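Local coordinates for protein 3-carboxy-cis,cis-muconate cycloisomerase (PDB 1RE5) that belongs to the fumarase/aspartase superfamily of mainly helical enzymes and assembles as a tetramer of identical chains, at residues S20-L25 / Q58-D63; S77-V82 / A104-A109; T135-A140 / R440-H445; V149-L154 / S255-T260; Q363-A368 / Q390-A395. All coordinates share one frame; numbering follows the deposited sequence.

Contact 1: residues S20-L25 / Q58-D63; sequences SDRGRL and QAERYD
The methyl group of Ala59 overlaps the flank of helix 21-40 between Arg22 and Leu25. Ala59 CB lies 3.7 Å from the backbone oxygen Arg22 O and 3.9 Å from Arg22 CG. Ala59 CB also meets Leu25 CB at 4.0 Å. Leucine touches with the root of its side chain, not with its methyls. Arg22 and Leu25 are three residues apart, so the short 3-10 turn 59-61 sits against one face of the first helical turns. Arg22 CG is anti to the backbone N (chi1 -171°), which lays the start of the chain beside Ala59. The chain then bends twice, and NH1 makes a salt bridge with Glu17. Glu60 starts out pointing away, but a bend at chi2 brings OE2 back to 4.1 Å from Arg22 CG. The two side chains run side by side in the same direction, their guanidinium and carboxylate planes 28° apart. Arg22 NE and Glu60 OE2 are 4.8 Å apart, too far for a salt bridge. Ser20 is the N-cap of helix 21-40, and its OG accepts from Gly23 N at 3.2 Å. Gln26 OE1 accepts a hydrogen bond from Ala59 N and so ties the turn to the same helix. Asp21 reaches the backbone of Gln4 and Leu5 of the second subunit. The contact thus joins the start of helix 21-40 to the link between helices 47-56 and 64-74. Its chemistry is mainly apolar. The nearby opposite charges probably add only a mild, undirected attraction.

Contact 2: residues S77-V82 / A104-A109; sequences SAIPLV and ATSQDA
Ser106 and Ala78 carry most of this helix-to-helix packing in the N-terminal helical part of the lyase fold. Each lies near the start of its helix, Ala78 in helix 78-92 and Ser106 in helix 106-142. Their CB atoms point at each other and meet at 3.4 Å. The CA atoms are 4.9 Å apart, so small side chains let the two backbones come close. Ala78 CB also rests 3.5 Å from Ser106 CA, against the backbone itself.

The hydroxyl of Ser106 is turned beside its own backbone N, anti to the carbonyl carbon (chi1 -65°). This sends OG alongside Ala78 and out to Ile79. Ser106 OG lies 3.6 Å from Ala78 CB, and Ile79 CG2 is its other neighbour. The rest of the isoleucine leads away from the contact, so a single branch does the touching. Both partners of OG across the contact are carbon, and the packing is by van der Waals contact.

Around the pair, Met110 packs on Ala78. Phe31 of helix 21-40 packs on Ala109, so a third helix borders this contact. Asp108, two residues after Ser106, takes no part; its OD1 accepts from Gly193 N. Asn76 OD1 accepts from Ile79 N beside the helix start. One turn after Ser106 comes a second, looser methyl contact, with Ala109 CB 4.5 Å from Ala78 CB.

Contact 3: residues T135-A140 / R440-H445; sequences TLSQQA and RAVSEH
Ser137 OG sits between two side chains of the facing helix, 3.5 Å from Val442 CG1 and 3.7 Å from His445 CD2. Both are carbon contacts, and neither is a hydrogen bond. The hydroxyl is anti to the backbone N (chi1 170°), which points it across to the other helix. Ser137 CB also touches the histidine, 3.7 Å from His445 CD2. The ring meets OG obliquely. His445 NE2 is hydrogen-bonded to Asp134 OD1, three residues before Ser137 on the same helix. That bond ties NE2, next to CD2 in the ring, to helix 106-142 and probably fixes the ring's rotation.

The two helical segments run roughly antiparallel, at 151°, their axes 10.1 Å apart at closest approach. Helix 106-142 is one of the long central helices of the superfamily fold, and helix 434-449, the last in the chain, packs back along it. The closest CA pair is Ser137 and Val442. Both methyls of Val442 come near the hydroxyl, CG2 lying 3.9 Å from Ser137 OG. Further along, Ala140 CB meets Val442 CG2 at 4.4 Å. On its other flank, helix 434-449 faces the third subunit, where Ala441 packs on Gln224 and Glu444 on Glu223.

Contact 4: residues V149-L154 / S255-T260; sequences VGRTWL and SLLMQT
Arg151 and Leu257 make the closer half of this contact, with Arg151 NH2 4.1 Å from Leu257 CD2. The methyl meets the guanidinium obliquely. A bend at chi3 turns the group there, and one of its faces is covered by Val149 CG1, 3.5 Å above the plane and over its centre. So the packed side sets a charged group beside two aliphatic side chains.

The other half is looser. Leu154 CD2 and Leu256 CD1 just meet at 4.4 Å. The backbones stay well apart, with 9.6 Å between Leu154 CA and Leu256 CA. Only side-chain ends bridge the strand and its following turn to the end of helix 231-257. Leu154 lies in the turn of the beta hairpin that leads to strand 155-157. This looser side is not open to solvent: Leu154 packs on Gln259 of the fourth subunit, and Leu256 on His313 of the third.

The guanidinium has two acidic partners. NH2 forms a salt bridge with Glu264, and NH1 with Glu261 of the fourth subunit. The buried positive charge is therefore probably balanced by these carboxylates, while the leucine contacts add apolar packing where the subunits meet.

Contact 5: residues Q363-A368 / Q390-A395; sequences QGLVLA and QCCQRA
Leu365 and Cys392 adopt matching first torsions, and these bring the two together. Leu365 CG is anti to its carbonyl carbon (chi1 -73°), and Cys392 SG is placed likewise (chi1 -75°). The leucine begins obliquely to the helix, then swings its CD2 branch over to the sulfur. Leu365 CD2 lies 3.4 Å from Cys392 SG and 3.7 Å from Cys392 CB, so one methyl lies alongside the whole short cysteine side chain. Ala368 CB touches the sulfur as well, 4.2 Å from Cys392 SG. The thiol is thus flanked by two aliphatic groups of the same segment.

At the far end, Gln363 reaches toward the helix, where Gln363 OE1 and Ala395 O are 4.2 Å apart. Both are acceptors, and no bond joins them. Gln363 and Gly364 both have left-handed backbone angles, which suit the tight turn before the 3-10 segment 365-367. In the 3-10 segment that follows, Leu367 N bonds to Gly364 O at 2.9 Å.

The contact joins the linker and the first residue of helix 368-378 to helix 381-397 in the C-terminal helical domain. Leu402 of helix 402-407 also packs on Cys392. Leu365 meets Met279 of the fourth subunit, so the linker packs on two fronts. The cysteine acts here as an apolar residue. Such sulfur-to-methyl packing is undirected and rests on shape and burial.

The five contacts spread along a long, mostly helical chain. Contacts 1 and 2 come first in sequence and share one end, their centres 14 Å apart. Contact 5 lies at the other end, with its centre 73 Å from that of contact 2. Helix 106-142 spans much of the gap: it starts in contact 2 and passes through contact 3, 46 Å away between centres. Strand 147-152 of contact 4 follows that helix. Contact 3 brings the last helix of the chain back to the middle, so contacts 4 and 5 both fall between its segments in sequence. Contacts 3 and 4 both touch the third subunit, and contacts 4 and 5 the fourth, which ties the fold to the tetramer.

Contact 1: residues S20-L25 / Q58-D63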
# COMPACT_ATOMS: atom_id res chain seq x y z
N SER D 20 -5.80 22.89 -8.90
CA SER D 20 -6.99 22.99 -9.74
C SER D 20 -6.42 23.06 -11.14
O SER D 20 -5.21 23.19 -11.31
CB SER D 20 -7.73 24.28 -9.43
OG SER D 20 -6.87 25.40 -9.58
N ASP D 21 -7.28 22.97 -12.14
CA ASP D 21 -6.79 23.05 -13.50
C ASP D 21 -6.07 24.38 -13.71
O ASP D 21 -5.00 24.44 -14.31
CB ASP D 21 -7.94 22.92 -14.48
CG ASP D 21 -8.56 21.56 -14.44
OD1 ASP D 21 -7.78 20.58 -14.52
OD2 ASP D 21 -9.80 21.48 -14.33
N ARG D 22 -6.68 25.45 -13.20
CA ARG D 22 -6.11 26.77 -13.33
C ARG D 22 -4.71 26.81 -12.76
O ARG D 22 -3.79 27.34 -13.39
CB ARG D 22 -7.00 27.77 -12.60
CG ARG D 22 -6.66 29.24 -12.83
CD ARG D 22 -6.47 29.93 -11.49
NE ARG D 22 -5.12 29.72 -10.97
CZ ARG D 22 -4.83 29.49 -9.69
NH1 ARG D 22 -5.80 29.43 -8.79
NH2 ARG D 22 -3.57 29.35 -9.30
N GLY D 23 -4.53 26.24 -11.57
CA GLY D 23 -3.23 26.23 -10.93
C GLY D 23 -2.20 25.43 -11.70
O GLY D 23 -1.03 25.82 -11.80
N ARG D 24 -2.64 24.31 -12.24
CA ARG D 24 -1.76 23.45 -13.01
C ARG D 24 -1.28 24.19 -14.27
O ARG D 24 -0.08 24.28 -14.54
CB ARG D 24 -2.52 22.17 -13.38
CG ARG D 24 -1.72 21.17 -14.16
CD ARG D 24 -2.38 19.82 -14.06
NE ARG D 24 -1.70 18.95 -13.10
CZ ARG D 24 -2.26 17.88 -12.54
NH1 ARG D 24 -3.52 17.56 -12.84
NH2 ARG D 24 -1.56 17.13 -11.71
N LEU D 25 -2.25 24.74 -15.02
CA LEU D 25 -1.97 25.49 -16.22
C LEU D 25 -1.04 26.66 -15.91
O LEU D 25 0.00 26.82 -16.55
CB LEU D 25 -3.28 26.03 -16.82
CG LEU D 25 -3.93 25.30 -18.00
CD1 LEU D 25 -3.40 23.87 -18.13
CD2 LEU D 25 -5.42 25.31 -17.80
N GLN D 58 -1.39 33.42 -19.28
CA GLN D 58 -2.41 33.59 -18.25
C GLN D 58 -3.41 32.44 -18.43
O GLN D 58 -4.03 32.29 -19.49
CB GLN D 58 -3.09 34.96 -18.42
N ALA D 59 -3.56 31.61 -17.39
CA ALA D 59 -4.46 30.45 -17.43
C ALA D 59 -5.86 30.75 -17.92
O ALA D 59 -6.46 29.96 -18.65
CB ALA D 59 -4.53 29.80 -16.05
N GLU D 60 -6.39 31.89 -17.51
CA GLU D 60 -7.74 32.31 -17.88
C GLU D 60 -8.01 32.27 -19.39
O GLU D 60 -9.13 31.98 -19.82
CB GLU D 60 -7.99 33.73 -17.37
CG GLU D 60 -7.74 33.94 -15.87
CD GLU D 60 -6.29 33.67 -15.43
OE1 GLU D 60 -5.36 34.19 -16.09
OE2 GLU D 60 -6.09 32.94 -14.42
N ARG D 61 -6.99 32.55 -20.18
CA ARG D 61 -7.13 32.59 -21.64
C ARG D 61 -7.29 31.24 -22.33
O ARG D 61 -7.46 31.20 -23.55
CB ARG D 61 -5.94 33.35 -22.25
N TYR D 62 -7.25 30.14 -21.58
CA TYR D 62 -7.34 28.83 -22.21
C TYR D 62 -8.55 27.98 -21.85
O TYR D 62 -9.17 28.16 -20.81
CB TYR D 62 -6.06 28.06 -21.93
CG TYR D 62 -4.85 28.80 -22.42
CD1 TYR D 62 -4.18 29.71 -21.59
CD2 TYR D 62 -4.39 28.64 -23.73
CE1 TYR D 62 -3.08 30.43 -22.06
CE2 TYR D 62 -3.30 29.36 -24.21
CZ TYR D 62 -2.66 30.25 -23.37
OH TYR D 62 -1.58 30.95 -23.87
N ASP D 63 -8.89 27.06 -22.74
CA ASP D 63 -10.04 26.21 -22.52
C ASP D 63 -9.68 24.79 -22.08
O ASP D 63 -9.21 23.96 -22.87
CB ASP D 63 -10.91 26.20 -23.77
CG ASP D 63 -12.01 25.18 -23.69
OD1 ASP D 63 -12.56 24.97 -22.59
OD2 ASP D 63 -12.33 24.61 -24.74

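Contact 2: residues S77-V82 / A104-A109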
# COMPACT_ATOMS: atom_id res chain seq x y z
N SER D 77 0.42 16.94 -20.86
CA SER D 77 -0.26 18.23 -20.86
C SER D 77 0.52 19.34 -21.54
O SER D 77 -0.06 20.27 -22.08
CB SER D 77 -0.55 18.62 -19.41
OG SER D 77 0.63 18.48 -18.63
N ALA D 78 1.85 19.26 -21.52
CA ALA D 78 2.69 20.29 -22.11
C ALA D 78 2.44 20.57 -23.59
O ALA D 78 2.16 21.71 -23.95
CB ALA D 78 4.16 19.95 -21.91
N ILE D 79 2.52 19.55 -24.44
CA ILE D 79 2.34 19.82 -25.86
C ILE D 79 0.99 20.45 -26.26
O ILE D 79 0.97 21.37 -27.09
CB ILE D 79 2.63 18.57 -26.77
CG1 ILE D 79 1.38 17.74 -26.99
CG2 ILE D 79 3.75 17.73 -26.18
CD1 ILE D 79 1.56 16.68 -28.06
N PRO D 80 -0.13 20.00 -25.69
CA PRO D 80 -1.37 20.66 -26.12
C PRO D 80 -1.43 22.09 -25.63
O PRO D 80 -2.01 22.97 -26.27
CB PRO D 80 -2.46 19.80 -25.51
CG PRO D 80 -1.83 18.46 -25.44
CD PRO D 80 -0.45 18.79 -24.92
N LEU D 81 -0.83 22.35 -24.47
CA LEU D 81 -0.84 23.69 -23.92
C LEU D 81 0.04 24.60 -24.76
O LEU D 81 -0.37 25.70 -25.14
CB LEU D 81 -0.32 23.70 -22.48
CG LEU D 81 -0.24 25.11 -21.90
CD1 LEU D 81 -1.65 25.68 -21.81
CD2 LEU D 81 0.43 25.10 -20.54
N VAL D 82 1.26 24.13 -25.04
CA VAL D 82 2.21 24.89 -25.84
C VAL D 82 1.61 25.23 -27.20
O VAL D 82 1.74 26.36 -27.67
CB VAL D 82 3.54 24.11 -26.02
CG1 VAL D 82 4.44 24.84 -27.01
CG2 VAL D 82 4.26 24.00 -24.68
N ALA D 104 13.18 23.44 -24.85
CA ALA D 104 12.65 22.70 -23.71
C ALA D 104 11.79 21.52 -24.13
O ALA D 104 11.20 21.51 -25.22
CB ALA D 104 11.84 23.64 -22.82
N THR D 105 11.71 20.52 -23.26
CA THR D 105 10.92 19.34 -23.53
C THR D 105 9.66 19.45 -22.68
O THR D 105 9.61 20.25 -21.76
CB THR D 105 11.73 18.05 -23.21
OG1 THR D 105 11.01 16.90 -23.65
CG2 THR D 105 12.02 17.94 -21.73
N SER D 106 8.63 18.67 -23.01
CA SER D 106 7.37 18.70 -22.26
C SER D 106 7.54 18.55 -20.74
O SER D 106 6.98 19.33 -19.96
CB SER D 106 6.44 17.61 -22.78
OG SER D 106 6.05 17.85 -24.12
N GLN D 107 8.30 17.54 -20.32
CA GLN D 107 8.50 17.32 -18.90
C GLN D 107 9.13 18.52 -18.17
O GLN D 107 8.88 18.73 -16.99
CB GLN D 107 9.33 16.05 -18.66
CG GLN D 107 9.29 15.60 -17.20
CD GLN D 107 10.00 14.30 -16.95
OE1 GLN D 107 10.03 13.81 -15.82
NE2 GLN D 107 10.57 13.72 -17.99
N ASP D 108 9.95 19.29 -18.88
CA ASP D 108 10.58 20.46 -18.26
C ASP D 108 9.49 21.40 -17.78
O ASP D 108 9.55 21.90 -16.65
CB ASP D 108 11.45 21.21 -19.27
CG ASP D 108 12.68 20.43 -19.66
OD1 ASP D 108 13.28 19.78 -18.79
OD2 ASP D 108 13.06 20.48 -20.85
N ALA D 109 8.49 21.63 -18.64
CA ALA D 109 7.40 22.53 -18.30
C ALA D 109 6.50 21.95 -17.21
O ALA D 109 6.08 22.64 -16.28
CB ALA D 109 6.58 22.85 -19.53

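Contact 3: residues T135-A140 / R440-H445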
# COMPACT_ATOMS: atom_id res chain seq x y z
N THR D 135 -1.14 27.01 18.94
CA THR D 135 -2.33 26.77 19.74
C THR D 135 -2.23 25.49 20.55
O THR D 135 -2.76 25.41 21.66
CB THR D 135 -3.62 26.72 18.87
OG1 THR D 135 -4.13 25.39 18.83
CG2 THR D 135 -3.36 27.20 17.47
N LEU D 136 -1.53 24.50 20.00
CA LEU D 136 -1.36 23.23 20.69
C LEU D 136 -0.44 23.44 21.88
O LEU D 136 -0.59 22.81 22.93
CB LEU D 136 -0.74 22.21 19.74
CG LEU D 136 -1.34 20.82 19.72
CD1 LEU D 136 -2.85 20.90 19.68
CD2 LEU D 136 -0.80 20.12 18.48
N SER D 137 0.50 24.36 21.70
CA SER D 137 1.47 24.72 22.73
C SER D 137 0.77 25.34 23.94
O SER D 137 1.10 25.03 25.08
CB SER D 137 2.47 25.71 22.16
OG SER D 137 3.27 26.23 23.19
N GLN D 138 -0.19 26.22 23.69
CA GLN D 138 -0.92 26.88 24.76
C GLN D 138 -1.78 25.90 25.55
O GLN D 138 -1.76 25.89 26.77
CB GLN D 138 -1.80 27.98 24.17
CG GLN D 138 -1.04 29.03 23.43
CD GLN D 138 -1.86 30.27 23.17
OE1 GLN D 138 -1.38 31.22 22.56
NE2 GLN D 138 -3.11 30.27 23.64
N GLN D 139 -2.54 25.08 24.83
CA GLN D 139 -3.38 24.06 25.45
C GLN D 139 -2.52 23.12 26.31
O GLN D 139 -2.90 22.74 27.40
CB GLN D 139 -4.10 23.25 24.37
CG GLN D 139 -5.03 24.07 23.49
CD GLN D 139 -6.30 24.48 24.19
OE1 GLN D 139 -7.26 24.91 23.56
NE2 GLN D 139 -6.32 24.36 25.52
N ALA D 140 -1.34 22.75 25.81
CA ALA D 140 -0.45 21.88 26.56
C ALA D 140 -0.15 22.53 27.90
O ALA D 140 -0.29 21.92 28.95
CB ALA D 140 0.84 21.65 25.78
N ARG D 440 9.55 20.76 28.26
CA ARG D 440 10.55 20.50 27.23
C ARG D 440 9.98 20.65 25.83
O ARG D 440 10.60 21.27 24.96
CB ARG D 440 11.11 19.10 27.40
CG ARG D 440 11.74 18.84 28.74
CD ARG D 440 12.31 17.44 28.76
NE ARG D 440 13.73 17.44 29.06
CZ ARG D 440 14.63 16.70 28.41
NH1 ARG D 440 14.26 15.91 27.40
NH2 ARG D 440 15.90 16.74 28.77
N ALA D 441 8.80 20.09 25.60
CA ALA D 441 8.18 20.17 24.28
C ALA D 441 7.88 21.61 23.88
O ALA D 441 8.17 22.02 22.75
CB ALA D 441 6.89 19.35 24.26
N VAL D 442 7.29 22.38 24.79
CA VAL D 442 6.95 23.77 24.52
C VAL D 442 8.23 24.56 24.33
O VAL D 442 8.32 25.42 23.46
CB VAL D 442 6.13 24.39 25.67
CG1 VAL D 442 5.95 25.88 25.45
CG2 VAL D 442 4.78 23.69 25.74
N SER D 443 9.22 24.25 25.15
CA SER D 443 10.52 24.90 25.07
C SER D 443 11.08 24.76 23.65
O SER D 443 11.39 25.75 22.98
CB SER D 443 11.47 24.25 26.07
OG SER D 443 12.74 24.85 26.00
N GLU D 444 11.21 23.52 23.20
CA GLU D 444 11.72 23.23 21.88
C GLU D 444 10.90 23.91 20.77
O GLU D 444 11.43 24.30 19.74
CB GLU D 444 11.72 21.72 21.68
CG GLU D 444 12.79 21.25 20.77
CD GLU D 444 12.85 19.75 20.71
OE1 GLU D 444 11.89 19.13 20.17
OE2 GLU D 444 13.85 19.19 21.21
N HIS D 445 9.59 24.03 21.00
CA HIS D 445 8.71 24.67 20.04
C HIS D 445 9.08 26.15 19.91
O HIS D 445 9.04 26.70 18.81
CB HIS D 445 7.24 24.53 20.49
CG HIS D 445 6.31 25.50 19.82
ND1 HIS D 445 6.02 25.46 18.48
CD2 HIS D 445 5.62 26.56 20.32
CE1 HIS D 445 5.20 26.45 18.17
NE2 HIS D 445 4.94 27.13 19.27

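Contact 4: residues V149-L154 / S255-T260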
# COMPACT_ATOMS: atom_id res chain seq x y z
N VAL D 149 -6.49 9.46 33.70
CA VAL D 149 -5.89 8.13 33.82
C VAL D 149 -5.08 7.77 32.58
O VAL D 149 -5.40 8.19 31.47
CB VAL D 149 -6.97 7.03 34.03
CG1 VAL D 149 -7.78 6.82 32.72
CG2 VAL D 149 -6.29 5.73 34.47
N GLY D 150 -4.02 6.98 32.77
CA GLY D 150 -3.22 6.56 31.63
C GLY D 150 -3.90 5.37 30.98
O GLY D 150 -4.50 4.54 31.67
N ARG D 151 -3.86 5.28 29.66
CA ARG D 151 -4.48 4.15 28.99
C ARG D 151 -3.47 3.40 28.13
O ARG D 151 -2.89 3.92 27.18
CB ARG D 151 -5.67 4.64 28.15
CG ARG D 151 -6.69 5.37 28.98
CD ARG D 151 -7.87 5.86 28.16
NE ARG D 151 -8.35 7.14 28.69
CZ ARG D 151 -9.37 7.28 29.53
NH1 ARG D 151 -10.04 6.22 29.95
NH2 ARG D 151 -9.70 8.49 29.95
N THR D 152 -3.28 2.15 28.52
CA THR D 152 -2.36 1.21 27.91
C THR D 152 -3.13 0.02 27.35
O THR D 152 -3.82 -0.68 28.09
CB THR D 152 -1.46 0.72 28.99
OG1 THR D 152 -0.38 1.64 29.17
CG2 THR D 152 -0.98 -0.65 28.67
N TRP D 153 -3.00 -0.25 26.05
CA TRP D 153 -3.75 -1.35 25.43
C TRP D 153 -5.23 -1.13 25.78
O TRP D 153 -5.97 -2.07 26.01
CB TRP D 153 -3.32 -2.71 25.97
CG TRP D 153 -1.91 -3.14 25.66
CD1 TRP D 153 -0.76 -2.47 25.96
CD2 TRP D 153 -1.49 -4.40 25.10
NE1 TRP D 153 0.34 -3.24 25.64
CE2 TRP D 153 -0.08 -4.43 25.12
CE3 TRP D 153 -2.18 -5.52 24.61
CZ2 TRP D 153 0.66 -5.51 24.65
CZ3 TRP D 153 -1.45 -6.60 24.14
CH2 TRP D 153 -0.04 -6.59 24.17
N LEU D 154 -5.64 0.13 25.84
CA LEU D 154 -7.00 0.52 26.18
C LEU D 154 -7.40 0.14 27.62
O LEU D 154 -8.57 0.15 27.96
CB LEU D 154 -7.99 -0.07 25.18
CG LEU D 154 -7.84 0.53 23.77
CD1 LEU D 154 -8.68 -0.24 22.77
CD2 LEU D 154 -8.27 1.97 23.80
N SER D 255 -11.46 10.94 19.43
CA SER D 255 -12.63 10.10 19.28
C SER D 255 -12.79 9.15 20.45
O SER D 255 -13.92 8.87 20.87
CB SER D 255 -12.58 9.32 17.96
OG SER D 255 -11.67 8.25 18.03
N LEU D 256 -11.69 8.66 21.00
CA LEU D 256 -11.77 7.75 22.15
C LEU D 256 -12.13 8.50 23.43
O LEU D 256 -12.82 7.95 24.30
CB LEU D 256 -10.45 7.01 22.35
CG LEU D 256 -10.18 5.96 21.27
CD1 LEU D 256 -8.73 5.57 21.30
CD2 LEU D 256 -11.08 4.75 21.48
N LEU D 257 -11.68 9.75 23.53
CA LEU D 257 -11.98 10.56 24.70
C LEU D 257 -13.42 11.07 24.64
O LEU D 257 -14.02 11.41 25.67
CB LEU D 257 -11.00 11.74 24.83
CG LEU D 257 -9.55 11.37 25.14
CD1 LEU D 257 -8.70 12.61 25.25
CD2 LEU D 257 -9.50 10.59 26.43
N MET D 258 -13.98 11.12 23.43
CA MET D 258 -15.36 11.56 23.26
C MET D 258 -16.35 10.40 23.42
O MET D 258 -17.56 10.61 23.37
CB MET D 258 -15.57 12.18 21.89
CG MET D 258 -15.60 13.66 21.90
SD MET D 258 -15.99 14.32 20.28
CE MET D 258 -17.73 14.24 20.29
N GLN D 259 -15.84 9.18 23.62
CA GLN D 259 -16.69 8.00 23.81
C GLN D 259 -17.65 8.26 24.96
O GLN D 259 -17.28 8.90 25.94
CB GLN D 259 -15.88 6.76 24.20
CG GLN D 259 -15.38 5.89 23.08
CD GLN D 259 -14.66 4.66 23.62
OE1 GLN D 259 -13.65 4.78 24.31
NE2 GLN D 259 -15.19 3.47 23.31
N THR D 260 -18.86 7.74 24.85
CA THR D 260 -19.85 7.94 25.90
C THR D 260 -19.37 7.43 27.25
O THR D 260 -19.64 8.05 28.28
CB THR D 260 -21.17 7.25 25.55
OG1 THR D 260 -21.64 7.76 24.30
CG2 THR D 260 -22.20 7.51 26.64

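Contact 5: residues Q363-A368 / Q390-A395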
# COMPACT_ATOMS: atom_id res chain seq x y z
N GLN D 363 -10.95 1.77 41.31
CA GLN D 363 -10.92 1.99 42.75
C GLN D 363 -9.54 2.06 43.39
O GLN D 363 -9.28 1.38 44.37
CB GLN D 363 -11.76 0.93 43.44
CG GLN D 363 -13.22 1.01 43.03
CD GLN D 363 -14.07 -0.05 43.70
OE1 GLN D 363 -13.81 -1.25 43.58
NE2 GLN D 363 -15.10 0.40 44.41
N GLY D 364 -8.68 2.90 42.82
CA GLY D 364 -7.34 3.07 43.36
C GLY D 364 -6.32 1.99 43.02
O GLY D 364 -5.15 2.15 43.32
N LEU D 365 -6.74 0.90 42.40
CA LEU D 365 -5.80 -0.16 42.06
C LEU D 365 -4.73 0.33 41.10
O LEU D 365 -3.63 -0.23 41.03
CB LEU D 365 -6.54 -1.35 41.45
CG LEU D 365 -7.37 -2.19 42.43
CD1 LEU D 365 -8.16 -3.25 41.68
CD2 LEU D 365 -6.44 -2.85 43.43
N VAL D 366 -5.04 1.38 40.36
CA VAL D 366 -4.11 1.94 39.39
C VAL D 366 -3.02 2.77 40.09
O VAL D 366 -2.03 3.20 39.48
CB VAL D 366 -4.89 2.81 38.36
CG1 VAL D 366 -4.89 4.27 38.79
CG2 VAL D 366 -4.29 2.63 36.99
N LEU D 367 -3.20 2.98 41.39
CA LEU D 367 -2.27 3.76 42.18
C LEU D 367 -1.57 2.85 43.18
O LEU D 367 -0.83 3.33 44.04
CB LEU D 367 -3.03 4.86 42.92
CG LEU D 367 -2.80 6.31 42.49
CD1 LEU D 367 -2.46 6.36 41.02
CD2 LEU D 367 -4.05 7.14 42.81
N ALA D 368 -1.79 1.55 43.07
CA ALA D 368 -1.16 0.59 43.97
C ALA D 368 0.35 0.79 44.01
O ALA D 368 0.96 0.74 45.08
CB ALA D 368 -1.47 -0.82 43.53
N GLN D 390 -2.35 -8.29 49.35
CA GLN D 390 -3.43 -8.72 50.23
C GLN D 390 -4.54 -7.68 50.26
O GLN D 390 -5.72 -8.02 50.18
CB GLN D 390 -2.88 -8.95 51.64
CG GLN D 390 -3.90 -9.44 52.65
CD GLN D 390 -3.32 -9.55 54.05
OE1 GLN D 390 -2.41 -10.35 54.29
NE2 GLN D 390 -3.84 -8.75 54.97
N CYS D 391 -4.17 -6.40 50.36
CA CYS D 391 -5.14 -5.31 50.40
C CYS D 391 -5.87 -5.15 49.07
O CYS D 391 -7.04 -4.79 49.05
CB CYS D 391 -4.46 -3.99 50.75
SG CYS D 391 -4.13 -3.75 52.50
N CYS D 392 -5.17 -5.40 47.97
CA CYS D 392 -5.78 -5.28 46.65
C CYS D 392 -6.76 -6.43 46.44
O CYS D 392 -7.90 -6.22 46.04
CB CYS D 392 -4.71 -5.27 45.55
SG CYS D 392 -3.80 -3.70 45.43
N GLN D 393 -6.31 -7.65 46.74
CA GLN D 393 -7.15 -8.83 46.59
C GLN D 393 -8.46 -8.62 47.36
O GLN D 393 -9.52 -9.07 46.94
CB GLN D 393 -6.41 -10.07 47.12
N ARG D 394 -8.37 -7.91 48.48
CA ARG D 394 -9.53 -7.63 49.32
C ARG D 394 -10.38 -6.50 48.74
O ARG D 394 -11.59 -6.63 48.63
CB ARG D 394 -9.09 -7.29 50.74
N ALA D 395 -9.74 -5.39 48.40
CA ALA D 395 -10.45 -4.25 47.84
C ALA D 395 -11.32 -4.70 46.68
O ALA D 395 -12.33 -4.08 46.36
CB ALA D 395 -9.47 -3.19 47.37